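Local atomic coordinates of STING-associated CdnE c-di-GMP synthase (Flavobacteriaceae, PDB entry 6WT8), a protein that synthesises the cyclic dinucleotide c-di-GMP, which probably serves as the signal for a partner STING protein in bacterial CBASS defence. Residues M26-L31 with D295-D300; Y286-K291 with S303-E308. One frame throughout, in Å; residues are numbered along the deposited sequence.

Interaction 1 of 2, residues M26-L31 with D295-D300; sequences MYSETL and DLHYLD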
loop_
_atom_site.group_PDB
_atom_site.type_symbol
_atom_site.label_atom_id
_atom_site.label_comp_id
_atom_site.label_asym_id
_atom_site.label_seq_id
_atom_site.Cartn_x
_atom_site.Cartn_y
_atom_site.Cartn_z
HETATM N N MSE A 26 8.684 -3.057 19.394
HETATM C CA MSE A 26 7.440 -2.337 19.567
HETATM C C MSE A 26 7.371 -1.845 20.995
HETATM O O MSE A 26 7.778 -2.526 21.944
HETATM C CB MSE A 26 6.247 -3.221 19.291
HETATM C CG MSE A 26 6.202 -3.654 17.842
HETATM SE SE MSE A 26 4.784 -5.025 17.464
HETATM C CE MSE A 26 5.610 -6.514 18.290
ATOM N N TYR A 27 6.819 -0.657 21.169
ATOM C CA TYR A 27 6.869 -0.072 22.511
ATOM C C TYR A 27 6.061 -0.887 23.515
ATOM O O TYR A 27 6.444 -0.961 24.687
ATOM C CB TYR A 27 6.369 1.373 22.504
ATOM C CG TYR A 27 7.449 2.393 22.215
ATOM C CD1 TYR A 27 8.593 2.040 21.501
ATOM C CD2 TYR A 27 7.325 3.708 22.672
ATOM C CE1 TYR A 27 9.584 2.963 21.247
ATOM C CE2 TYR A 27 8.303 4.642 22.426
ATOM C CZ TYR A 27 9.427 4.265 21.719
ATOM O OH TYR A 27 10.408 5.195 21.474
ATOM N N SER A 28 4.972 -1.536 23.075
ATOM C CA SER A 28 4.198 -2.273 24.060
ATOM C C SER A 28 4.973 -3.457 24.571
ATOM O O SER A 28 4.647 -3.965 25.648
ATOM C CB SER A 28 2.849 -2.740 23.490
ATOM O OG SER A 28 2.977 -3.684 22.389
ATOM N N GLU A 29 6.023 -3.893 23.851
ATOM C CA GLU A 29 6.873 -4.962 24.396
ATOM C C GLU A 29 7.481 -4.586 25.744
ATOM O O GLU A 29 7.588 -5.431 26.641
ATOM C CB GLU A 29 8.027 -5.292 23.443
ATOM C CG GLU A 29 7.613 -6.046 22.212
ATOM C CD GLU A 29 8.816 -6.331 21.349
ATOM O OE1 GLU A 29 9.695 -7.094 21.848
ATOM O OE2 GLU A 29 8.863 -5.782 20.228
ATOM N N THR A 30 8.011 -3.366 25.861
ATOM C CA THR A 30 8.711 -3.016 27.092
ATOM C C THR A 30 7.870 -2.198 28.044
ATOM O O THR A 30 8.238 -2.084 29.219
ATOM C CB THR A 30 9.982 -2.209 26.825
ATOM O OG1 THR A 30 9.699 -1.103 25.945
ATOM C CG2 THR A 30 11.129 -3.107 26.293
ATOM N N LEU A 31 6.790 -1.589 27.567
ATOM C CA LEU A 31 6.025 -0.708 28.436
ATOM C C LEU A 31 4.692 -1.292 28.832
ATOM O O LEU A 31 4.072 -0.799 29.773
ATOM C CB LEU A 31 5.772 0.647 27.763
ATOM C CG LEU A 31 7.018 1.416 27.331
ATOM C CD1 LEU A 31 6.627 2.588 26.424
ATOM C CD2 LEU A 31 7.881 1.867 28.529
ATOM N N ASP A 295 -4.409 1.325 22.466
ATOM C CA ASP A 295 -3.670 1.172 23.723
ATOM C C ASP A 295 -3.469 -0.289 24.080
ATOM O O ASP A 295 -3.049 -0.599 25.203
ATOM C CB ASP A 295 -4.386 1.908 24.858
ATOM C CG ASP A 295 -4.308 3.409 24.692
ATOM O OD1 ASP A 295 -3.229 3.913 24.312
ATOM O OD2 ASP A 295 -5.314 4.088 25.015
ATOM N N LEU A 296 -3.738 -1.189 23.160
ATOM C CA LEU A 296 -3.561 -2.606 23.468
ATOM C C LEU A 296 -2.109 -3.037 23.282
ATOM O O LEU A 296 -1.417 -2.594 22.354
ATOM C CB LEU A 296 -4.431 -3.461 22.543
ATOM C CG LEU A 296 -5.938 -3.397 22.861
ATOM C CD1 LEU A 296 -6.621 -4.362 21.892
ATOM C CD2 LEU A 296 -6.223 -3.835 24.250
ATOM N N HIS A 297 -1.692 -3.983 24.125
ATOM C CA HIS A 297 -0.440 -4.692 23.928
ATOM C C HIS A 297 -0.491 -5.491 22.627
ATOM O O HIS A 297 -1.557 -5.932 22.165
ATOM C CB HIS A 297 -0.262 -5.616 25.115
ATOM C CG HIS A 297 0.992 -6.462 25.093
ATOM N ND1 HIS A 297 1.026 -7.758 24.589
ATOM C CD2 HIS A 297 2.208 -6.239 25.656
ATOM C CE1 HIS A 297 2.231 -8.260 24.777
ATOM N NE2 HIS A 297 2.965 -7.367 25.435
ATOM N N TYR A 298 0.684 -5.705 22.007
ATOM C CA TYR A 298 0.684 -6.314 20.663
ATOM C C TYR A 298 0.024 -7.699 20.616
ATOM O O TYR A 298 -0.632 -8.009 19.618
ATOM C CB TYR A 298 2.115 -6.371 20.091
ATOM C CG TYR A 298 3.016 -7.436 20.688
ATOM C CD1 TYR A 298 3.705 -7.221 21.901
ATOM C CD2 TYR A 298 3.121 -8.695 20.098
ATOM C CE1 TYR A 298 4.490 -8.232 22.468
ATOM C CE2 TYR A 298 3.892 -9.704 20.666
ATOM C CZ TYR A 298 4.579 -9.475 21.830
ATOM O OH TYR A 298 5.339 -10.480 22.409
ATOM N N LEU A 299 0.131 -8.508 21.681
ATOM C CA LEU A 299 -0.495 -9.839 21.632
ATOM C C LEU A 299 -2.007 -9.707 21.596
ATOM O O LEU A 299 -2.685 -10.539 20.996
ATOM C CB LEU A 299 -0.066 -10.706 22.833
ATOM C CG LEU A 299 1.425 -11.157 22.801
ATOM C CD1 LEU A 299 1.754 -11.846 24.079
ATOM C CD2 LEU A 299 1.718 -12.108 21.634
ATOM N N ASP A 300 -2.553 -8.686 22.263
ATOM C CA ASP A 300 -3.998 -8.534 22.273
ATOM C C ASP A 300 -4.522 -8.070 20.922
ATOM O O ASP A 300 -5.725 -8.208 20.675
ATOM C CB ASP A 300 -4.418 -7.548 23.378
ATOM C CG ASP A 300 -4.152 -8.104 24.796
ATOM O OD1 ASP A 300 -3.941 -9.315 24.948
ATOM O OD2 ASP A 300 -4.148 -7.338 25.790
#
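Met26, present here as selenomethionine, lays its terminal methyl over one face of the Tyr298 ring, a CH-pi contact with Met26 CE 4.0 Å from the ring centroid and 26° off the normal. A bend at the last torsion (chi3 -73°) turns CE onto the ring, whereas Met26 SE stands obliquely, 5.2 Å from the Tyr298 ring centroid, completing a Met-aromatic pair. Leu299 CG lies against the opposite face, so the ring is held between two aliphatic groups. Glu29 adds an apolar touch, its CG 3.8 Å from Tyr298 CE1.

One hydrogen bond spans the contact: Tyr298 N donates to Ser28 OG at 3.1 Å, bent to 136°. The same OG lies in the plane of the Tyr298 ring, at its edge. The backbone Ser28 O comes 3.3 Å from His297 CD2, while His297 NE2 is hydrogen-bonded to Glu43.

The charged group of Glu29 turns back on its own segment: Met26 N donates to Glu29 OE2 at 2.9 Å, from above the carboxylate plane, and Lys56 forms a salt bridge with the same oxygen.

The contact is thus a buried junction of three parts. Short helix 27-31 meets the loop leading into helix 300-314, and helix 46-56 borders both, Met55 touching Met26, just ahead of the short helix, and Tyr298, whose hydroxyl is hydrogen-bonded to Ser48.

Interaction 2 of 2, residues Y286-K291 with S303-E308; sequences YNIDVK and SILYQE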
loop_
_atom_site.group_PDB
_atom_site.type_symbol
_atom_site.label_atom_id
_atom_site.label_comp_id
_atom_site.label_asym_id
_atom_site.label_seq_id
_atom_site.Cartn_x
_atom_site.Cartn_y
_atom_site.Cartn_z
ATOM N N TYR A 286 -7.509 -0.893 8.198
ATOM C CA TYR A 286 -7.748 0.539 8.271
ATOM C C TYR A 286 -9.157 0.816 8.769
ATOM O O TYR A 286 -9.425 1.884 9.345
ATOM C CB TYR A 286 -7.512 1.121 6.859
ATOM C CG TYR A 286 -7.658 2.613 6.741
ATOM C CD1 TYR A 286 -6.620 3.445 7.007
ATOM C CD2 TYR A 286 -8.863 3.162 6.336
ATOM C CE1 TYR A 286 -6.778 4.821 6.873
ATOM C CE2 TYR A 286 -9.034 4.547 6.199
ATOM C CZ TYR A 286 -7.967 5.360 6.492
ATOM O OH TYR A 286 -8.099 6.724 6.369
ATOM N N ASN A 287 -10.094 -0.105 8.501
ATOM C CA ASN A 287 -11.469 0.165 8.870
ATOM C C ASN A 287 -11.723 -0.073 10.373
ATOM O O ASN A 287 -12.774 0.343 10.883
ATOM C CB ASN A 287 -12.362 -0.691 7.959
ATOM C CG ASN A 287 -13.832 -0.584 8.291
ATOM O OD1 ASN A 287 -14.433 -1.565 8.732
ATOM N ND2 ASN A 287 -14.371 0.571 8.127
ATOM N N ILE A 288 -10.794 -0.721 11.092
ATOM C CA ILE A 288 -11.002 -0.972 12.515
ATOM C C ILE A 288 -10.948 0.357 13.271
ATOM O O ILE A 288 -10.089 1.207 13.015
ATOM C CB ILE A 288 -9.955 -1.986 13.039
ATOM C CG1 ILE A 288 -10.144 -3.340 12.334
ATOM C CG2 ILE A 288 -10.094 -2.224 14.556
ATOM C CD1 ILE A 288 -9.085 -4.411 12.628
ATOM N N ASP A 289 -11.860 0.534 14.232
ATOM C CA ASP A 289 -11.938 1.774 15.001
ATOM C C ASP A 289 -10.700 1.871 15.873
ATOM O O ASP A 289 -10.461 0.964 16.673
ATOM C CB ASP A 289 -13.212 1.740 15.859
ATOM C CG ASP A 289 -13.373 2.966 16.795
ATOM O OD1 ASP A 289 -12.481 3.854 16.955
ATOM O OD2 ASP A 289 -14.466 3.024 17.413
ATOM N N VAL A 290 -9.912 2.961 15.734
ATOM C CA VAL A 290 -8.649 3.019 16.472
ATOM C C VAL A 290 -8.856 2.945 17.970
ATOM O O VAL A 290 -7.967 2.478 18.690
ATOM C CB VAL A 290 -7.803 4.268 16.169
ATOM C CG1 VAL A 290 -7.210 4.187 14.781
ATOM C CG2 VAL A 290 -8.595 5.585 16.458
ATOM N N LYS A 291 -9.993 3.439 18.483
ATOM C CA LYS A 291 -10.159 3.420 19.937
ATOM C C LYS A 291 -10.203 1.998 20.483
ATOM O O LYS A 291 -9.970 1.792 21.684
ATOM C CB LYS A 291 -11.414 4.187 20.364
ATOM C CG LYS A 291 -11.295 5.640 20.000
ATOM C CD LYS A 291 -12.132 6.534 20.910
ATOM C CE LYS A 291 -11.518 7.915 20.939
ATOM N NZ LYS A 291 -11.456 8.456 19.549
ATOM N N SER A 303 -6.338 -10.923 18.953
ATOM C CA SER A 303 -7.759 -11.047 19.259
ATOM C C SER A 303 -8.606 -9.976 18.545
ATOM O O SER A 303 -9.692 -10.280 18.055
ATOM C CB SER A 303 -7.931 -10.928 20.753
ATOM O OG SER A 303 -9.307 -11.000 21.123
ATOM N N ILE A 304 -8.130 -8.729 18.483
ATOM C CA ILE A 304 -8.871 -7.681 17.750
ATOM C C ILE A 304 -9.081 -8.089 16.300
ATOM O O ILE A 304 -10.171 -7.960 15.732
ATOM C CB ILE A 304 -8.107 -6.349 17.824
ATOM C CG1 ILE A 304 -8.187 -5.778 19.204
ATOM C CG2 ILE A 304 -8.617 -5.304 16.759
ATOM C CD1 ILE A 304 -9.558 -5.369 19.677
ATOM N N LEU A 305 -8.015 -8.561 15.667
ATOM C CA LEU A 305 -8.103 -8.999 14.275
ATOM C C LEU A 305 -9.049 -10.186 14.117
ATOM O O LEU A 305 -9.855 -10.223 13.167
ATOM C CB LEU A 305 -6.719 -9.330 13.762
ATOM C CG LEU A 305 -5.836 -8.097 13.527
ATOM C CD1 LEU A 305 -4.397 -8.583 13.236
ATOM C CD2 LEU A 305 -6.352 -7.323 12.289
ATOM N N TYR A 306 -8.968 -11.170 15.023
ATOM C CA TYR A 306 -9.890 -12.297 14.954
ATOM C C TYR A 306 -11.324 -11.831 15.071
ATOM O O TYR A 306 -12.187 -12.283 14.304
ATOM C CB TYR A 306 -9.568 -13.318 16.038
ATOM C CG TYR A 306 -10.542 -14.455 16.075
ATOM C CD1 TYR A 306 -10.496 -15.463 15.158
ATOM C CD2 TYR A 306 -11.472 -14.566 17.100
ATOM C CE1 TYR A 306 -11.374 -16.511 15.157
ATOM C CE2 TYR A 306 -12.381 -15.626 17.102
ATOM C CZ TYR A 306 -12.309 -16.597 16.124
ATOM O OH TYR A 306 -13.165 -17.664 16.128
ATOM N N GLN A 307 -11.598 -10.920 16.012
ATOM C CA GLN A 307 -12.948 -10.395 16.144
ATOM C C GLN A 307 -13.389 -9.682 14.860
ATOM O O GLN A 307 -14.514 -9.848 14.409
ATOM C CB GLN A 307 -13.031 -9.467 17.360
ATOM C CG GLN A 307 -12.824 -10.142 18.683
ATOM C CD GLN A 307 -12.612 -9.069 19.794
ATOM O OE1 GLN A 307 -13.415 -8.146 19.928
ATOM N NE2 GLN A 307 -11.505 -9.158 20.528
ATOM N N GLU A 308 -12.518 -8.894 14.255
ATOM C CA GLU A 308 -12.923 -8.190 13.053
ATOM C C GLU A 308 -13.221 -9.154 11.914
ATOM O O GLU A 308 -14.236 -8.997 11.204
ATOM C CB GLU A 308 -11.815 -7.231 12.642
ATOM C CG GLU A 308 -12.100 -6.498 11.341
ATOM C CD GLU A 308 -13.285 -5.525 11.444
ATOM O OE1 GLU A 308 -13.728 -5.208 12.559
ATOM O OE2 GLU A 308 -13.733 -5.071 10.372
#
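Ile288 packs against Ile304, Leu305 and Glu308 between two helices consecutive in the chain, 278-287 and 300-314, and the loop joining them; from the C-terminal end of the first it inserts its side chain against a flank of the second. From CB the side chain forks. CG2, anti to the backbone N, meets the equivalent methyl of Ile304, the two CG2 atoms being 4.1 Å apart. CG1 takes the other branch and runs past Glu308 in the opposite direction, with Ile288 CG1 3.8 Å from Glu308 CG. At the tip, CD1 reaches the backbone end of the same glutamate, 3.9 Å from Glu308 CB, and also touches Leu305, whose CD2 is 4.0 Å from Ile288 CD1.

An alanine in place of Ile288 would probably open a gap beside helix 300-314, taking from the Glu308 methylenes, the Leu305 methyl and Ile304 CG2 the branches they pack on. Met256 of helix 253-266 touches both Ile288 and Leu305, extending the apolar cluster.

Glu308 lends its aliphatic part to this packing, while its OE2 is hydrogen-bonded to the Tyr318 hydroxyl. Beyond Ile288 the loop is shaped by an Asx turn, in which Lys291 N donates to Asp289 OD1 at 2.9 Å with an angle of 156°.

How the interactions relate
Followed from the N terminus, the chain first supplies 26-31, which finds its partner only after 263 intervening residues, among them the strands of the mixed sheet. Interaction 1 therefore closes a very long loop, whereas interaction 2 closes a short one, with 11 residues between 286-291 and 303-308. The two cross rather than nest: 295-300 falls inside the short loop, and 303-308 lies beyond the end of the long one. Their centres are about 15 Å apart, and they touch where Leu296 CD1 packs 3.4 Å from Ile304 CG1. Together they tie helix 27-31, through the 295-300 loop, to helices 278-287 and 300-314.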